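Putative lipoprotein GNA1162 (Neisseria meningitidis, PDB 4HRV) is a putative lipoprotein of the GNA1162-like (DUF799) family whose precise function is not established, though it may bind lipid. Local coordinates at residues S25-M34 against Y89-T97. The protein carries 3 engineered substitutions. Numbering follows the deposited sequence.
Engineered in segment 25-34: Met-34 (natural residue Val).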
loop_
_atom_site.group_PDB
_atom_site.type_symbol
_atom_site.label_atom_id
_atom_site.label_comp_id
_atom_site.label_asym_id
_atom_site.label_seq_id
_atom_site.Cartn_x
_atom_site.Cartn_y
_atom_site.Cartn_z
ATOM N N SER B 25 -3.097 9.612 -15.909
ATOM C CA SER B 25 -3.959 10.492 -15.127
ATOM C C SER B 25 -3.865 11.922 -15.650
ATOM O O SER B 25 -2.887 12.288 -16.292
ATOM C CB SER B 25 -3.546 10.475 -13.659
ATOM O OG SER B 25 -2.442 11.334 -13.444
ATOM N N PRO B 26 -4.881 12.745 -15.352
ATOM C CA PRO B 26 -4.894 14.152 -15.761
ATOM C C PRO B 26 -3.771 14.963 -15.115
ATOM O O PRO B 26 -3.404 16.015 -15.650
ATOM C CB PRO B 26 -6.256 14.648 -15.266
ATOM C CG PRO B 26 -6.647 13.699 -14.181
ATOM C CD PRO B 26 -6.102 12.370 -14.620
ATOM N N ASP B 27 -3.238 14.479 -13.994
ATOM C CA ASP B 27 -2.220 15.210 -13.237
ATOM C C ASP B 27 -0.809 14.882 -13.721
ATOM O O ASP B 27 -0.399 13.718 -13.735
ATOM C CB ASP B 27 -2.346 14.910 -11.734
ATOM C CG ASP B 27 -1.655 15.953 -10.860
ATOM O OD1 ASP B 27 -0.528 16.376 -11.198
ATOM O OD2 ASP B 27 -2.247 16.353 -9.827
ATOM N N VAL B 28 -0.066 15.919 -14.094
ATOM C CA VAL B 28 1.277 15.759 -14.647
ATOM C C VAL B 28 2.291 15.323 -13.596
ATOM O O VAL B 28 3.300 14.696 -13.914
ATOM C CB VAL B 28 1.772 17.057 -15.289
ATOM C CG1 VAL B 28 2.836 16.747 -16.332
ATOM C CG2 VAL B 28 0.604 17.819 -15.912
ATOM N N ASN B 29 2.023 15.660 -12.341
ATOM C CA ASN B 29 2.894 15.252 -11.243
ATOM C C ASN B 29 2.669 13.807 -10.814
ATOM O O ASN B 29 3.361 13.302 -9.935
ATOM C CB ASN B 29 2.717 16.189 -10.043
ATOM C CG ASN B 29 3.260 17.579 -10.308
ATOM O OD1 ASN B 29 4.314 17.736 -10.926
ATOM N ND2 ASN B 29 2.536 18.598 -9.850
ATOM N N GLY B 30 1.696 13.148 -11.436
ATOM C CA GLY B 30 1.324 11.793 -11.069
ATOM C C GLY B 30 2.460 10.781 -10.978
ATOM O O GLY B 30 2.373 9.818 -10.211
ATOM N N THR B 31 3.524 10.977 -11.754
ATOM C CA THR B 31 4.640 10.027 -11.729
ATOM C C THR B 31 5.967 10.661 -11.306
ATOM O O THR B 31 7.001 9.994 -11.310
ATOM C CB THR B 31 4.850 9.321 -13.098
ATOM O OG1 THR B 31 5.146 10.298 -14.096
ATOM C CG2 THR B 31 3.604 8.532 -13.514
ATOM N N TRP B 32 5.954 11.941 -10.947
ATOM C CA TRP B 32 7.194 12.586 -10.525
ATOM C C TRP B 32 7.838 11.829 -9.362
ATOM O O TRP B 32 7.204 11.592 -8.327
ATOM C CB TRP B 32 6.973 14.049 -10.141
ATOM C CG TRP B 32 8.252 14.738 -9.750
ATOM C CD1 TRP B 32 8.804 14.803 -8.500
ATOM C CD2 TRP B 32 9.149 15.439 -10.620
ATOM N NE1 TRP B 32 9.983 15.509 -8.540
ATOM C CE2 TRP B 32 10.217 15.911 -9.829
ATOM C CE3 TRP B 32 9.151 15.717 -11.991
ATOM C CZ2 TRP B 32 11.274 16.645 -10.362
ATOM C CZ3 TRP B 32 10.206 16.447 -12.521
ATOM C CH2 TRP B 32 11.251 16.903 -11.707
ATOM N N GLY B 33 9.093 11.434 -9.559
ATOM C CA GLY B 33 9.887 10.784 -8.530
ATOM C C GLY B 33 9.546 9.330 -8.280
ATOM O O GLY B 33 10.165 8.674 -7.444
HETATM N N MSE B 34 8.557 8.812 -8.995
HETATM C CA MSE B 34 8.130 7.444 -8.751
HETATM C C MSE B 34 9.208 6.413 -9.109
HETATM O O MSE B 34 9.438 5.457 -8.360
HETATM C CB MSE B 34 6.835 7.155 -9.498
HETATM C CG MSE B 34 6.371 5.734 -9.352
HETATM SE SE MSE B 34 4.579 5.507 -10.066
HETATM C CE MSE B 34 3.661 4.996 -8.416
ATOM N N TYR B 89 7.052 -2.632 -15.879
ATOM C CA TYR B 89 6.234 -1.555 -16.423
ATOM C C TYR B 89 5.214 -1.090 -15.380
ATOM O O TYR B 89 4.386 -1.877 -14.915
ATOM C CB TYR B 89 5.470 -2.022 -17.659
ATOM C CG TYR B 89 6.351 -2.434 -18.822
ATOM C CD1 TYR B 89 6.565 -3.774 -19.122
ATOM C CD2 TYR B 89 6.968 -1.471 -19.632
ATOM C CE1 TYR B 89 7.379 -4.149 -20.209
ATOM C CE2 TYR B 89 7.784 -1.844 -20.704
ATOM C CZ TYR B 89 7.972 -3.175 -20.990
ATOM O OH TYR B 89 8.787 -3.541 -22.042
ATOM N N ILE B 90 5.256 0.189 -15.044
ATOM C CA ILE B 90 4.271 0.751 -14.113
ATOM C C ILE B 90 3.414 1.784 -14.824
ATOM O O ILE B 90 3.929 2.594 -15.584
ATOM C CB ILE B 90 4.966 1.426 -12.942
ATOM C CG1 ILE B 90 5.847 0.408 -12.203
ATOM C CG2 ILE B 90 3.938 2.077 -12.004
ATOM C CD1 ILE B 90 6.802 1.044 -11.232
ATOM N N THR B 91 2.111 1.745 -14.570
ATOM C CA THR B 91 1.178 2.742 -15.073
ATOM C C THR B 91 0.334 3.326 -13.929
ATOM O O THR B 91 -0.306 2.591 -13.176
ATOM C CB THR B 91 0.243 2.138 -16.139
ATOM O OG1 THR B 91 1.027 1.656 -17.228
ATOM C CG2 THR B 91 -0.752 3.176 -16.656
ATOM N N VAL B 92 0.370 4.647 -13.793
ATOM C CA VAL B 92 -0.509 5.348 -12.866
ATOM C C VAL B 92 -1.826 5.636 -13.579
ATOM O O VAL B 92 -1.853 6.354 -14.587
ATOM C CB VAL B 92 0.112 6.670 -12.386
ATOM C CG1 VAL B 92 -0.927 7.498 -11.584
ATOM C CG2 VAL B 92 1.344 6.396 -11.547
ATOM N N THR B 93 -2.911 5.062 -13.067
ATOM C CA THR B 93 -4.214 5.166 -13.711
ATOM C C THR B 93 -5.097 6.205 -13.032
ATOM O O THR B 93 -6.053 6.711 -13.625
ATOM C CB THR B 93 -4.933 3.807 -13.710
ATOM O OG1 THR B 93 -5.135 3.370 -12.355
ATOM C CG2 THR B 93 -4.097 2.782 -14.445
ATOM N N GLU B 94 -4.777 6.525 -11.783
ATOM C CA GLU B 94 -5.490 7.586 -11.088
ATOM C C GLU B 94 -4.561 8.420 -10.205
ATOM O O GLU B 94 -3.652 7.902 -9.573
ATOM C CB GLU B 94 -6.640 7.002 -10.263
ATOM C CG GLU B 94 -7.595 8.047 -9.747
ATOM C CD GLU B 94 -8.914 7.457 -9.288
ATOM O OE1 GLU B 94 -9.952 8.147 -9.419
ATOM O OE2 GLU B 94 -8.909 6.304 -8.800
ATOM N N TYR B 95 -4.797 9.723 -10.161
ATOM C CA TYR B 95 -4.015 10.593 -9.301
ATOM C C TYR B 95 -4.727 11.916 -9.127
ATOM O O TYR B 95 -4.898 12.667 -10.087
ATOM C CB TYR B 95 -2.634 10.839 -9.897
ATOM C CG TYR B 95 -1.690 11.621 -9.006
ATOM C CD1 TYR B 95 -1.780 13.011 -8.902
ATOM C CD2 TYR B 95 -0.698 10.975 -8.283
ATOM C CE1 TYR B 95 -0.908 13.729 -8.094
ATOM C CE2 TYR B 95 0.179 11.682 -7.478
ATOM C CZ TYR B 95 0.067 13.053 -7.381
ATOM O OH TYR B 95 0.943 13.742 -6.576
ATOM N N GLY B 96 -5.138 12.215 -7.904
ATOM C CA GLY B 96 -5.789 13.485 -7.672
ATOM C C GLY B 96 -6.594 13.518 -6.400
ATOM O O GLY B 96 -6.506 12.622 -5.555
ATOM N N THR B 97 -7.388 14.572 -6.268
ATOM C CA THR B 97 -8.173 14.779 -5.068
ATOM C C THR B 97 -9.585 15.204 -5.440
ATOM O O THR B 97 -9.775 16.133 -6.225
ATOM C CB THR B 97 -7.540 15.861 -4.172
ATOM O OG1 THR B 97 -6.136 15.608 -4.029
ATOM C CG2 THR B 97 -8.192 15.870 -2.800
#
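Tyr-95 lays one face of its ring against Gly-30, whose CA sits 3.6 Å from the ring centroid and 15° off the normal, a CH-pi contact. Asp-27 stands beside the CD1-CE1 edge of the same ring: its OD2 approaches Tyr-95 CE1 to 3.4 Å near the ring plane, with carboxylate and ring planes 78° apart. A chi1 of -174°, with CG anti to the backbone N, carries the tyrosine ring from the strand to the 27-30 turn, where Gly-30 CA meets its face. Ser-25 OG lies 3.6 Å from Tyr-95 CB.

Apolar contacts follow farther back along strand 86-99. Val-92 CG2 touches Thr-31 CG2 and, also at 3.7 Å, the selenium of the engineered selenomethionine Met-34, which reaches on to Ile-90 CG2 at 4.0 Å.

Hydrogen bonds fold the loop itself; none joins the two segments. Asp-27 OD1 accepts from Asn-29 N at 2.9 Å, forming an Asx turn, and Gly-30 N bonds to Asp-27 O. Asn-23 bonds through ND2 to Asp-27 O and through OD1 to Ser-25 OG. Gln-152 of the second subunit bonds to the carbonyls of Gly-30 and Trp-32, bringing the dimer partner to this loop.

The loop linking strand 15-23 to helix 34-37 thus meets the central strand through van der Waals and CH-pi contacts, while its polar groups shape the turn that presents Gly-30 to the tyrosine.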